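Local coordinates for protein 5,10-methylenetetrahydromethanopterin reductase (Methanopyrus kandleri, PDB 1EZW) that catalyses the reversible reduction of methylenetetrahydromethanopterin to methyltetrahydromethanopterin with reduced coenzyme F420, a step in methanogenesis from carbon dioxide, at residues E148-K152 against Y153-G157; G179-M182 against L183-G187; I65-P68 against Y69-H72; A217-S220 against L221-D225; G98-A101 against T102-M106. One frame throughout, in Å; residues are numbered along the deposited sequence.

Interaction 1. Residues E148-K152 against Y153-G157; sequences EYEGK and YVKTG
Tyr-149 to Gly-151 run back along Val-154 to Thr-156, with a single antiparallel bridge at Glu-150 and Lys-155 and the chain reversing at Lys-152 and Tyr-153. Thr-156 N gives a straight bond to Tyr-149 O (2.8 Å), and Gly-151 N closes the turn on Val-154 O (2.8 Å). On the return side of the same Tyr-149/Thr-156 pair, a side chain stands in for the backbone acceptor: Thr-156 OG1 accepts from Tyr-149 N (3.0 Å) and donates to Gly-157 O, in the plane of that carbonyl. With chi1 at 70°, the hydroxyl sits between its own backbone N and carbonyl carbon, facing the other arm. Glu-150 and Lys-155 lie side by side on one flank, both extended and pointing the same way. Their methylenes touch, CG to CG at 3.8 Å, before the charges meet in a loose salt bridge between OE1 of Glu-150 and NZ of Lys-155 (3.6 Å). On the other flank the Tyr-149 ring crosses Val-154 at about a right angle, CD2 to CG1 4.0 Å. Glu-133 of helix 127-142 accepts from the turn amides. Backbone and hydroxyl bonds thus define the reversal, while the long ion pair at the surface is likely to add only modestly.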
loop_
_atom_site.group_PDB
_atom_site.type_symbol
_atom_site.label_atom_id
_atom_site.label_comp_id
_atom_site.label_asym_id
_atom_site.label_seq_id
_atom_site.Cartn_x
_atom_site.Cartn_y
_atom_site.Cartn_z
ATOM N N GLU A 148 27.357 -14.124 -15.480
ATOM C CA GLU A 148 28.722 -14.633 -15.462
ATOM C C GLU A 148 29.516 -13.496 -16.019
ATOM O O GLU A 148 29.405 -13.166 -17.204
ATOM C CB GLU A 148 28.857 -15.882 -16.332
ATOM C CG GLU A 148 28.180 -17.100 -15.706
ATOM C CD GLU A 148 28.358 -18.371 -16.537
ATOM O OE1 GLU A 148 28.704 -19.426 -15.959
ATOM O OE2 GLU A 148 28.138 -18.310 -17.761
ATOM N N TYR A 149 30.277 -12.864 -15.158
ATOM C CA TYR A 149 31.038 -11.714 -15.594
ATOM C C TYR A 149 32.333 -11.550 -14.838
ATOM O O TYR A 149 32.368 -11.559 -13.612
ATOM C CB TYR A 149 30.183 -10.433 -15.439
ATOM C CG TYR A 149 30.840 -9.239 -16.063
ATOM C CD1 TYR A 149 30.830 -9.070 -17.435
ATOM C CD2 TYR A 149 31.550 -8.326 -15.285
ATOM C CE1 TYR A 149 31.511 -8.003 -18.039
ATOM C CE2 TYR A 149 32.236 -7.255 -15.872
ATOM C CZ TYR A 149 32.208 -7.103 -17.247
ATOM O OH TYR A 149 32.848 -6.040 -17.846
ATOM N N GLU A 150 33.420 -11.384 -15.585
ATOM C CA GLU A 150 34.710 -11.204 -14.963
ATOM C C GLU A 150 35.302 -9.896 -15.458
ATOM O O GLU A 150 35.798 -9.816 -16.582
ATOM C CB GLU A 150 35.640 -12.374 -15.304
ATOM C CG GLU A 150 37.036 -12.158 -14.742
ATOM C CD GLU A 150 37.896 -13.417 -14.753
ATOM O OE1 GLU A 150 39.095 -13.300 -14.404
ATOM O OE2 GLU A 150 37.376 -14.511 -15.084
ATOM N N GLY A 151 35.250 -8.865 -14.629
ATOM C CA GLY A 151 35.785 -7.585 -15.057
ATOM C C GLY A 151 36.893 -7.207 -14.109
ATOM O O GLY A 151 37.378 -8.062 -13.357
ATOM N N LYS A 152 37.293 -5.938 -14.126
ATOM C CA LYS A 152 38.334 -5.432 -13.245
ATOM C C LYS A 152 37.790 -5.040 -11.885
ATOM O O LYS A 152 38.500 -5.085 -10.893
ATOM C CB LYS A 152 38.978 -4.145 -13.808
ATOM C CG LYS A 152 39.541 -4.201 -15.229
ATOM C CD LYS A 152 39.963 -2.764 -15.698
ATOM C CE LYS A 152 41.351 -2.266 -15.170
ATOM N NZ LYS A 152 41.606 -2.075 -13.700
ATOM N N TYR A 153 36.520 -4.628 -11.824
ATOM C CA TYR A 153 35.928 -4.178 -10.558
ATOM C C TYR A 153 34.993 -5.230 -9.949
ATOM O O TYR A 153 34.823 -5.282 -8.744
ATOM C CB TYR A 153 35.208 -2.819 -10.791
ATOM C CG TYR A 153 33.806 -2.692 -10.197
ATOM C CD1 TYR A 153 33.597 -2.144 -8.923
ATOM C CD2 TYR A 153 32.701 -3.151 -10.911
ATOM C CE1 TYR A 153 32.306 -2.060 -8.381
ATOM C CE2 TYR A 153 31.399 -3.070 -10.366
ATOM C CZ TYR A 153 31.221 -2.529 -9.118
ATOM O OH TYR A 153 29.924 -2.488 -8.606
ATOM N N VAL A 154 34.410 -6.081 -10.777
ATOM C CA VAL A 154 33.557 -7.126 -10.232
ATOM C C VAL A 154 33.816 -8.407 -10.995
ATOM O O VAL A 154 33.942 -8.403 -12.226
ATOM C CB VAL A 154 32.017 -6.753 -10.317
ATOM C CG1 VAL A 154 31.588 -6.469 -11.763
ATOM C CG2 VAL A 154 31.206 -7.896 -9.748
ATOM N N LYS A 155 33.933 -9.500 -10.249
ATOM C CA LYS A 155 34.081 -10.817 -10.844
ATOM C C LYS A 155 33.060 -11.695 -10.128
ATOM O O LYS A 155 33.114 -11.865 -8.927
ATOM C CB LYS A 155 35.503 -11.387 -10.664
ATOM C CG LYS A 155 35.597 -12.810 -11.240
ATOM C CD LYS A 155 37.021 -13.405 -11.064
ATOM C CE LYS A 155 37.039 -14.857 -11.572
ATOM N NZ LYS A 155 38.419 -15.416 -11.632
ATOM N N THR A 156 32.115 -12.241 -10.873
ATOM C CA THR A 156 31.101 -13.094 -10.258
ATOM C C THR A 156 31.443 -14.557 -10.482
ATOM O O THR A 156 32.394 -14.892 -11.223
ATOM C CB THR A 156 29.728 -12.890 -10.912
ATOM O OG1 THR A 156 29.731 -13.418 -12.245
ATOM C CG2 THR A 156 29.374 -11.402 -10.985
ATOM N N GLY A 157 30.696 -15.423 -9.806
ATOM C CA GLY A 157 30.780 -16.849 -10.046
ATOM C C GLY A 157 29.644 -17.064 -11.047
ATOM O O GLY A 157 29.331 -16.173 -11.834
#

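Interaction 2. Residues G179-M182 against L183-G187; sequences GPIM and LKTAG
Ile-181 O is gripped twice by Thr-185, from opposite faces of its carbonyl plane: by the hydroxyl OG1 at 2.8 Å and by the backbone N at 3.0 Å. The hydroxyl can do this because chi1 of -59° sets OG1 beside its own backbone N, anti to the carbonyl carbon, and turns it back toward the preceding turn of helix. That bond satisfies the buried hydroxyl within the helix. The first turn is otherwise built in the usual way. Gly-179 holds the N-cap position, and its O accepts from Leu-183 N (3.0 Å) while Leu-183 CG rests against the same oxygen at 3.2 Å. Pro-180 O receives Lys-184 N, and Met-182 O receives Ala-186 N. The side chains then fan out to different neighbours: Leu-183 packs on helix 200-216, Met-182 bends at chi2 (-64°) and meets helix 127-142, and Thr-185 and Ala-186 lie on Met-175 of strand 173-176. Lys-184 reaches a salt bridge with Glu-216. This is the opening of the helix in the beta-alpha-beta unit of strand 173-176, helix 180-189 and strand 192-196, one of the repeating crossovers of the TIM barrel.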
loop_
_atom_site.group_PDB
_atom_site.type_symbol
_atom_site.label_atom_id
_atom_site.label_comp_id
_atom_site.label_asym_id
_atom_site.label_seq_id
_atom_site.Cartn_x
_atom_site.Cartn_y
_atom_site.Cartn_z
ATOM N N GLY A 179 31.928 15.306 -15.807
ATOM C CA GLY A 179 33.131 15.533 -16.606
ATOM C C GLY A 179 33.096 14.900 -17.983
ATOM O O GLY A 179 32.192 14.151 -18.318
ATOM N N PRO A 180 34.115 15.171 -18.810
ATOM C CA PRO A 180 34.207 14.633 -20.170
ATOM C C PRO A 180 34.218 13.118 -20.290
ATOM O O PRO A 180 33.591 12.575 -21.192
ATOM C CB PRO A 180 35.507 15.267 -20.691
ATOM C CG PRO A 180 36.340 15.392 -19.397
ATOM C CD PRO A 180 35.270 16.039 -18.520
ATOM N N ILE A 181 34.910 12.433 -19.386
ATOM C CA ILE A 181 34.973 10.979 -19.470
ATOM C C ILE A 181 33.600 10.359 -19.186
ATOM O O ILE A 181 33.142 9.474 -19.912
ATOM C CB ILE A 181 35.998 10.394 -18.473
ATOM C CG1 ILE A 181 37.379 10.990 -18.739
ATOM C CG2 ILE A 181 36.051 8.862 -18.625
ATOM C CD1 ILE A 181 38.373 10.662 -17.638
ATOM N N MET A 182 32.942 10.813 -18.125
ATOM C CA MET A 182 31.625 10.259 -17.824
ATOM C C MET A 182 30.594 10.624 -18.877
ATOM O O MET A 182 29.728 9.820 -19.222
ATOM C CB MET A 182 31.165 10.736 -16.444
ATOM C CG MET A 182 31.932 10.088 -15.331
ATOM S SD MET A 182 31.639 8.286 -15.283
ATOM C CE MET A 182 32.615 7.899 -13.977
ATOM N N LEU A 183 30.663 11.843 -19.402
ATOM C CA LEU A 183 29.713 12.254 -20.432
ATOM C C LEU A 183 29.874 11.419 -21.680
ATOM O O LEU A 183 28.903 11.006 -22.287
ATOM C CB LEU A 183 29.891 13.740 -20.786
ATOM C CG LEU A 183 29.418 14.768 -19.739
ATOM C CD1 LEU A 183 29.977 16.155 -20.114
ATOM C CD2 LEU A 183 27.864 14.816 -19.714
ATOM N N LYS A 184 31.122 11.181 -22.082
ATOM C CA LYS A 184 31.340 10.376 -23.274
ATOM C C LYS A 184 30.877 8.911 -23.054
ATOM O O LYS A 184 30.237 8.296 -23.911
ATOM C CB LYS A 184 32.832 10.440 -23.625
ATOM C CG LYS A 184 33.135 9.953 -24.995
ATOM C CD LYS A 184 34.635 10.173 -25.296
ATOM C CE LYS A 184 34.952 9.745 -26.722
ATOM N NZ LYS A 184 34.477 8.356 -26.918
ATOM N N THR A 185 31.187 8.372 -21.882
ATOM C CA THR A 185 30.777 7.000 -21.561
ATOM C C THR A 185 29.244 6.872 -21.582
ATOM O O THR A 185 28.690 5.890 -22.062
ATOM C CB THR A 185 31.305 6.608 -20.160
ATOM O OG1 THR A 185 32.742 6.720 -20.169
ATOM C CG2 THR A 185 30.897 5.146 -19.791
ATOM N N ALA A 186 28.567 7.878 -21.043
ATOM C CA ALA A 186 27.111 7.851 -21.005
ATOM C C ALA A 186 26.549 7.886 -22.436
ATOM O O ALA A 186 25.608 7.191 -22.757
ATOM C CB ALA A 186 26.596 9.044 -20.156
ATOM N N GLY A 187 27.163 8.675 -23.329
ATOM C CA GLY A 187 26.644 8.696 -24.692
ATOM C C GLY A 187 26.849 7.352 -25.360
ATOM O O GLY A 187 26.090 6.923 -26.236
#

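Interaction 3. Residues I65-P68 against Y69-H72; sequences ITNP and YTRH
Pro-68 and Tyr-69 make the tight half of this bend, and two waters fill the other half. Pro-68 CB stands almost on the normal through the middle of the Tyr-69 ring, 4.2 Å from its centroid, a CH-pi contact between successive residues. The pyrrolidine and the phenol lie side by side and point the same way, and Pro-68 CD reaches ring atom CE1 at 3.7 Å. Chi1 of -49° brings the Tyr-69 ring beside its own backbone N, which lays it along the proline. Asn-67 turns its side chain into the bend against Tyr-69 and Thr-70. Helix 127-142 packs on both Pro-68 and Tyr-69, so this side is buried against that helix.

Across the bend the groups meet through water instead. One water donates to Asn-67 O (2.9 Å), accepts from Arg-71 NH2 (3.0 Å) in the plane of the guanidinium, and lies 2.8 Å from Thr-70 OG1; its link to Thr-66 OG1 is weak. A second water donates to both Asn-67 O (3.0 Å) and Arg-71 O (2.8 Å). Arg-71 NH2 and Thr-66 OG1 also share Asp-38, whose carboxylate takes a salt bridge from the first and a hydrogen bond from the second. The waters thus probably belong to the structure of this buried loop. It leaves strand 60-63, with a non-prolyl cis peptide before Ile-65, and leads into helix 73-86. As in F420-dependent relatives of the luciferase family, such a cis peptide after the third barrel strand probably marks the bulge beside the coenzyme site.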
loop_
_atom_site.group_PDB
_atom_site.type_symbol
_atom_site.label_atom_id
_atom_site.label_comp_id
_atom_site.label_asym_id
_atom_site.label_seq_id
_atom_site.Cartn_x
_atom_site.Cartn_y
_atom_site.Cartn_z
ATOM N N ILE A 65 20.904 9.313 -7.728
ATOM C CA ILE A 65 21.497 8.162 -8.405
ATOM C C ILE A 65 22.179 7.233 -7.426
ATOM O O ILE A 65 22.563 7.646 -6.347
ATOM C CB ILE A 65 22.588 8.607 -9.373
ATOM C CG1 ILE A 65 23.531 9.542 -8.642
ATOM C CG2 ILE A 65 21.982 9.316 -10.575
ATOM C CD1 ILE A 65 24.764 9.984 -9.512
ATOM N N THR A 66 22.312 5.970 -7.811
ATOM C CA THR A 66 22.981 5.067 -6.902
ATOM C C THR A 66 24.404 4.895 -7.404
ATOM O O THR A 66 24.844 5.702 -8.201
ATOM C CB THR A 66 22.197 3.753 -6.722
ATOM O OG1 THR A 66 22.891 2.955 -5.740
ATOM C CG2 THR A 66 22.026 2.981 -8.034
ATOM N N ASN A 67 25.135 3.901 -6.924
ATOM C CA ASN A 67 26.551 3.786 -7.339
ATOM C C ASN A 67 27.010 2.343 -7.315
ATOM O O ASN A 67 26.334 1.466 -6.784
ATOM C CB ASN A 67 27.437 4.642 -6.389
ATOM C CG ASN A 67 27.320 4.201 -4.933
ATOM O OD1 ASN A 67 26.528 4.763 -4.144
ATOM N ND2 ASN A 67 28.067 3.174 -4.572
ATOM N N PRO A 68 28.178 2.060 -7.886
ATOM C CA PRO A 68 28.706 0.672 -7.916
ATOM C C PRO A 68 29.331 0.135 -6.647
ATOM O O PRO A 68 29.610 -1.065 -6.571
ATOM C CB PRO A 68 29.834 0.751 -8.971
ATOM C CG PRO A 68 29.546 2.055 -9.734
ATOM C CD PRO A 68 29.038 2.979 -8.667
ATOM N N TYR A 69 29.544 1.004 -5.665
ATOM C CA TYR A 69 30.355 0.660 -4.505
ATOM C C TYR A 69 29.747 0.251 -3.196
ATOM O O TYR A 69 30.259 -0.642 -2.530
ATOM C CB TYR A 69 31.297 1.837 -4.197
ATOM C CG TYR A 69 32.041 2.329 -5.433
ATOM C CD1 TYR A 69 31.688 3.543 -6.035
ATOM C CD2 TYR A 69 33.006 1.525 -6.064
ATOM C CE1 TYR A 69 32.265 3.954 -7.227
ATOM C CE2 TYR A 69 33.603 1.942 -7.299
ATOM C CZ TYR A 69 33.213 3.161 -7.861
ATOM O OH TYR A 69 33.770 3.617 -9.067
ATOM N N THR A 70 28.684 0.936 -2.789
ATOM C CA THR A 70 28.144 0.651 -1.468
ATOM C C THR A 70 27.303 -0.617 -1.395
ATOM O O THR A 70 26.907 -1.011 -0.295
ATOM C CB THR A 70 27.319 1.825 -0.958
ATOM O OG1 THR A 70 26.187 1.968 -1.830
ATOM C CG2 THR A 70 28.185 3.164 -0.925
ATOM N N ARG A 71 26.993 -1.224 -2.543
ATOM C CA ARG A 71 26.235 -2.492 -2.567
ATOM C C ARG A 71 26.815 -3.279 -3.724
ATOM O O ARG A 71 27.216 -2.702 -4.731
ATOM C CB ARG A 71 24.755 -2.260 -2.913
ATOM C CG ARG A 71 24.023 -1.370 -1.919
ATOM C CD ARG A 71 22.565 -1.241 -2.436
ATOM N NE ARG A 71 21.758 -0.308 -1.638
ATOM C CZ ARG A 71 21.889 1.016 -1.705
ATOM N NH1 ARG A 71 21.133 1.819 -0.958
ATOM N NH2 ARG A 71 22.790 1.538 -2.526
ATOM N N HIS A 72 26.830 -4.606 -3.611
ATOM C CA HIS A 72 27.308 -5.434 -4.702
ATOM C C HIS A 72 26.388 -5.198 -5.903
ATOM O O HIS A 72 25.179 -5.025 -5.747
ATOM C CB HIS A 72 27.232 -6.902 -4.265
ATOM C CG HIS A 72 27.955 -7.854 -5.169
ATOM N ND1 HIS A 72 27.477 -8.217 -6.407
ATOM C CD2 HIS A 72 29.138 -8.506 -5.009
ATOM C CE1 HIS A 72 28.339 -9.053 -6.981
ATOM N NE2 HIS A 72 29.353 -9.247 -6.147
HETATM O O HOH W 1 25.119 0.918 -4.239
HETATM O O HOH W 2 25.903 -1.488 -6.896
#

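Interaction 4. Residues A217-S220 against L221-D225; sequences AGRS and LDEID
Charge first: Arg-219 and Glu-223 form a salt bridge whose one direct bond, NE to OE1, is weak at 3.3 Å. Their planes stand 70° apart, so the carboxylate meets the guanidinium at its edge without lying flat against it. A water completes the link, accepting from Arg-219 NH1 (3.1 Å) and donating to Glu-223 OE1 (2.6 Å).

Among the uncharged donors, Ser-220 N reaches the second oxygen, Glu-223 OE2, at 3.0 Å, from above the carboxylate plane, and Glu-223 N returns to Ser-220 O (3.1 Å). With chi1 at -69° the Glu-223 chain, extended beyond CG, reaches back to Ser-220 N, ahead of the 3-10 turn 221-223. The modelled conformer of Ser-220 also puts OG 2.6 Å from Asp-222 OD2, but a second conformer makes this bond doubtful.

Apolar contact comes from Ile-224, whose CD1 lies over a face of the guanidinium, 3.8 Å from NH2. Just upstream, Gly-218 ends helix 200-216 in a Schellman motif, its positive phi suiting glycine.

A leucine in place of Arg-219 would probably leave Glu-223 OE1 without its charged mate and Ala-190 O without its NH1 donor. Held at OE2 by a backbone N-H, and at OE1 by a water and more weakly by Arg-219, the carboxylate is probably stabilised in its charged form at this surface turn.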
loop_
_atom_site.group_PDB
_atom_site.type_symbol
_atom_site.label_atom_id
_atom_site.label_comp_id
_atom_site.label_asym_id
_atom_site.label_seq_id
_atom_site.Cartn_x
_atom_site.Cartn_y
_atom_site.Cartn_z
ATOM N N ALA A 217 29.453 4.708 -30.675
ATOM C CA ALA A 217 28.686 3.493 -30.467
ATOM C C ALA A 217 27.673 3.320 -31.598
ATOM O O ALA A 217 26.817 2.451 -31.540
ATOM C CB ALA A 217 27.954 3.555 -29.082
ATOM N N GLY A 218 27.773 4.154 -32.635
ATOM C CA GLY A 218 26.844 4.047 -33.747
ATOM C C GLY A 218 25.441 4.513 -33.392
ATOM O O GLY A 218 24.459 4.108 -34.031
ATOM N N ARG A 219 25.343 5.383 -32.391
ATOM C CA ARG A 219 24.049 5.873 -31.943
ATOM C C ARG A 219 23.845 7.325 -32.317
ATOM O O ARG A 219 24.798 8.080 -32.480
ATOM C CB ARG A 219 23.944 5.763 -30.411
ATOM C CG ARG A 219 24.230 4.372 -29.871
ATOM C CD ARG A 219 24.334 4.390 -28.346
ATOM N NE ARG A 219 23.003 4.481 -27.750
ATOM C CZ ARG A 219 22.780 4.893 -26.506
ATOM N NH1 ARG A 219 21.520 4.936 -26.047
ATOM N NH2 ARG A 219 23.785 5.313 -25.750
ATOM N N SER A 220 22.585 7.709 -32.439
ATOM C CA SER A 220 22.234 9.076 -32.733
ATOM C C SER A 220 22.018 9.741 -31.383
ATOM O O SER A 220 21.656 9.077 -30.413
ATOM C CB SER A 220 20.941 9.120 -33.543
ATOM O OG SER A 220 20.369 10.419 -33.525
ATOM N N LEU A 221 22.287 11.033 -31.309
ATOM C CA LEU A 221 22.062 11.768 -30.074
ATOM C C LEU A 221 20.587 11.691 -29.662
ATOM O O LEU A 221 20.281 11.776 -28.479
ATOM C CB LEU A 221 22.495 13.236 -30.247
ATOM C CG LEU A 221 22.434 14.217 -29.071
ATOM C CD1 LEU A 221 23.252 13.699 -27.887
ATOM C CD2 LEU A 221 22.987 15.567 -29.499
ATOM N N ASP A 222 19.674 11.501 -30.613
ATOM C CA ASP A 222 18.259 11.447 -30.239
ATOM C C ASP A 222 17.828 10.185 -29.497
ATOM O O ASP A 222 16.691 10.095 -29.047
ATOM C CB ASP A 222 17.354 11.677 -31.451
ATOM C CG ASP A 222 17.586 10.675 -32.548
ATOM O OD1 ASP A 222 17.513 9.458 -32.266
ATOM O OD2 ASP A 222 17.833 11.100 -33.704
ATOM N N GLU A 223 18.728 9.219 -29.370
ATOM C CA GLU A 223 18.463 7.987 -28.637
ATOM C C GLU A 223 18.729 8.215 -27.154
ATOM O O GLU A 223 18.450 7.352 -26.320
ATOM C CB GLU A 223 19.425 6.887 -29.077
ATOM C CG GLU A 223 19.213 6.380 -30.477
ATOM C CD GLU A 223 20.250 5.339 -30.862
ATOM O OE1 GLU A 223 20.561 4.452 -30.028
ATOM O OE2 GLU A 223 20.745 5.406 -32.006
ATOM N N ILE A 224 19.306 9.367 -26.834
ATOM C CA ILE A 224 19.684 9.656 -25.472
ATOM C C ILE A 224 18.856 10.756 -24.828
ATOM O O ILE A 224 18.680 11.838 -25.379
ATOM C CB ILE A 224 21.184 10.012 -25.432
ATOM C CG1 ILE A 224 21.961 8.836 -26.060
ATOM C CG2 ILE A 224 21.650 10.275 -23.990
ATOM C CD1 ILE A 224 23.392 9.092 -26.283
ATOM N N ASP A 225 18.291 10.432 -23.668
ATOM C CA ASP A 225 17.493 11.399 -22.924
ATOM C C ASP A 225 18.462 12.229 -22.084
ATOM O O ASP A 225 19.034 11.736 -21.099
ATOM C CB ASP A 225 16.471 10.635 -22.042
ATOM C CG ASP A 225 15.466 11.562 -21.351
ATOM O OD1 ASP A 225 15.241 12.679 -21.851
ATOM O OD2 ASP A 225 14.869 11.157 -20.329
HETATM O O HOH W 3 19.442 3.621 -27.870
#

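Interaction 5. Residues G98-A101 against T102-M106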
loop_
_atom_site.group_PDB
_atom_site.type_symbol
_atom_site.label_atom_id
_atom_site.label_comp_id
_atom_site.label_asym_id
_atom_site.label_seq_id
_atom_site.Cartn_x
_atom_site.Cartn_y
_atom_site.Cartn_z
ATOM N N GLY A 98 29.278 7.685 -7.175
ATOM C CA GLY A 98 29.349 7.985 -5.756
ATOM C C GLY A 98 29.484 9.508 -5.661
ATOM O O GLY A 98 29.436 10.191 -6.682
ATOM N N ASP A 99 29.636 10.061 -4.461
ATOM C CA ASP A 99 29.789 11.503 -4.312
ATOM C C ASP A 99 30.718 11.726 -3.149
ATOM O O ASP A 99 30.708 10.982 -2.176
ATOM C CB ASP A 99 28.426 12.218 -4.120
ATOM C CG ASP A 99 27.686 11.762 -2.874
ATOM O OD1 ASP A 99 27.669 12.519 -1.885
ATOM O OD2 ASP A 99 27.147 10.624 -2.886
ATOM N N LYS A 100 31.567 12.743 -3.276
ATOM C CA LYS A 100 32.545 13.029 -2.258
ATOM C C LYS A 100 32.030 13.247 -0.835
ATOM O O LYS A 100 32.524 12.607 0.108
ATOM C CB LYS A 100 33.393 14.258 -2.671
ATOM C CG LYS A 100 34.458 14.585 -1.647
ATOM C CD LYS A 100 35.235 15.871 -2.005
ATOM C CE LYS A 100 36.172 16.283 -0.881
ATOM N NZ LYS A 100 37.094 15.189 -0.413
ATOM N N ALA A 101 31.043 14.123 -0.672
ATOM C CA ALA A 101 30.565 14.440 0.671
ATOM C C ALA A 101 30.077 13.190 1.375
ATOM O O ALA A 101 30.407 12.950 2.542
ATOM C CB ALA A 101 29.453 15.503 0.608
ATOM N N THR A 102 29.318 12.378 0.649
ATOM C CA THR A 102 28.782 11.159 1.264
ATOM C C THR A 102 29.838 10.076 1.465
ATOM O O THR A 102 29.893 9.466 2.541
ATOM C CB THR A 102 27.593 10.600 0.440
ATOM O OG1 THR A 102 26.643 11.655 0.228
ATOM C CG2 THR A 102 26.883 9.467 1.230
ATOM N N PHE A 103 30.680 9.830 0.462
ATOM C CA PHE A 103 31.725 8.819 0.623
ATOM C C PHE A 103 32.700 9.184 1.742
ATOM O O PHE A 103 33.093 8.320 2.528
ATOM C CB PHE A 103 32.432 8.563 -0.711
ATOM C CG PHE A 103 31.731 7.549 -1.577
ATOM C CD1 PHE A 103 30.328 7.437 -1.579
ATOM C CD2 PHE A 103 32.464 6.719 -2.415
ATOM C CE1 PHE A 103 29.683 6.517 -2.408
ATOM C CE2 PHE A 103 31.829 5.791 -3.243
ATOM C CZ PHE A 103 30.435 5.688 -3.243
ATOM N N ASP A 104 33.053 10.471 1.880
ATOM C CA ASP A 104 33.945 10.816 2.994
ATOM C C ASP A 104 33.307 10.430 4.342
ATOM O O ASP A 104 33.977 9.871 5.241
ATOM C CB ASP A 104 34.281 12.324 2.994
ATOM C CG ASP A 104 35.238 12.715 1.868
ATOM O OD1 ASP A 104 35.905 11.830 1.304
ATOM O OD2 ASP A 104 35.337 13.930 1.562
ATOM N N LYS A 105 32.009 10.709 4.475
ATOM C CA LYS A 105 31.312 10.392 5.712
ATOM C C LYS A 105 31.322 8.884 5.933
ATOM O O LYS A 105 31.501 8.442 7.047
ATOM C CB LYS A 105 29.851 10.875 5.677
ATOM C CG LYS A 105 29.667 12.402 5.768
ATOM C CD LYS A 105 28.197 12.716 5.494
ATOM C CE LYS A 105 27.887 14.207 5.424
ATOM N NZ LYS A 105 26.466 14.338 4.929
ATOM N N MET A 106 31.122 8.108 4.869
ATOM C CA MET A 106 31.080 6.649 5.003
ATOM C C MET A 106 32.434 6.028 5.289
ATOM O O MET A 106 32.490 4.933 5.840
ATOM C CB MET A 106 30.524 6.011 3.733
ATOM C CG MET A 106 29.108 6.443 3.420
ATOM S SD MET A 106 28.425 5.597 1.992
ATOM C CE MET A 106 27.939 3.992 2.796
HETATM O O HOH W 4 37.654 12.349 -1.133
#
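Asp-99 OD1 accepts twice from Thr-102: from the hydroxyl OG1, on its syn lone pair, at a short 2.5 Å, and from the backbone N at 3.0 Å, above the carboxylate plane. This is an N-cap, with Asp-99 just ahead of helix 100-106. Chi1 of 61° holds the carboxylate between the residue's own backbone N and carbonyl carbon, curled toward the first turn. Across the next turn of helix, Lys-100 NZ bonds Asp-104 OD2 at 2.9 Å, also by the syn lone pair; this salt bridge is doubled by a water that accepts from NZ and donates to Asp-104 OD1. Backbone bonds follow, Asp-99 O taking Phe-103 N (2.9 Å) and Lys-100 O taking Asp-104 N (2.8 Å). Swapping Asp-99 for an alanine would probably leave Thr-102 N and OG1 without their shared acceptor and fray the start of the helix.

Packing comes last. The Phe-103 ring lies with one face against the Gly-98–Asp-99 peptide, and CZ is 3.6 Å from Gly-98 CA, where any side chain would collide. The helix follows strand 93-95 and presses Phe-103 onto Asn-67 and Thr-70 of the loop after strand 60-63. From its far end Lys-105 makes a salt bridge with Asp-160 of the second subunit, and Met-106 packs on His-72 of that subunit.

Along the chain the order is interaction 3, 5, 1, 2, 4, all within one TIM-barrel domain. Interactions 3 and 5 are close partners, centres about 12 Å apart, and Tyr-69 CD1 meets Phe-103 CE2 at 3.6 Å: the loop after strand 60-63 packs on helix 100-106, which follows strand 93-95. Interaction 1, about 15 Å from interaction 3 between centres, meets it where Tyr-153, in its modelled conformer, reaches Pro-68. These three also touch the second subunit, joining loop structure and dimer contact. Interactions 2 and 4, centres about 13 Å apart, belong to successive units of the barrel: helix 180-189, and the loop between helix 200-216 and strand 225-229, with Gly-187 O near Arg-219 NH2. Interactions 4 and 5 fall on opposite sides of the chain's centre.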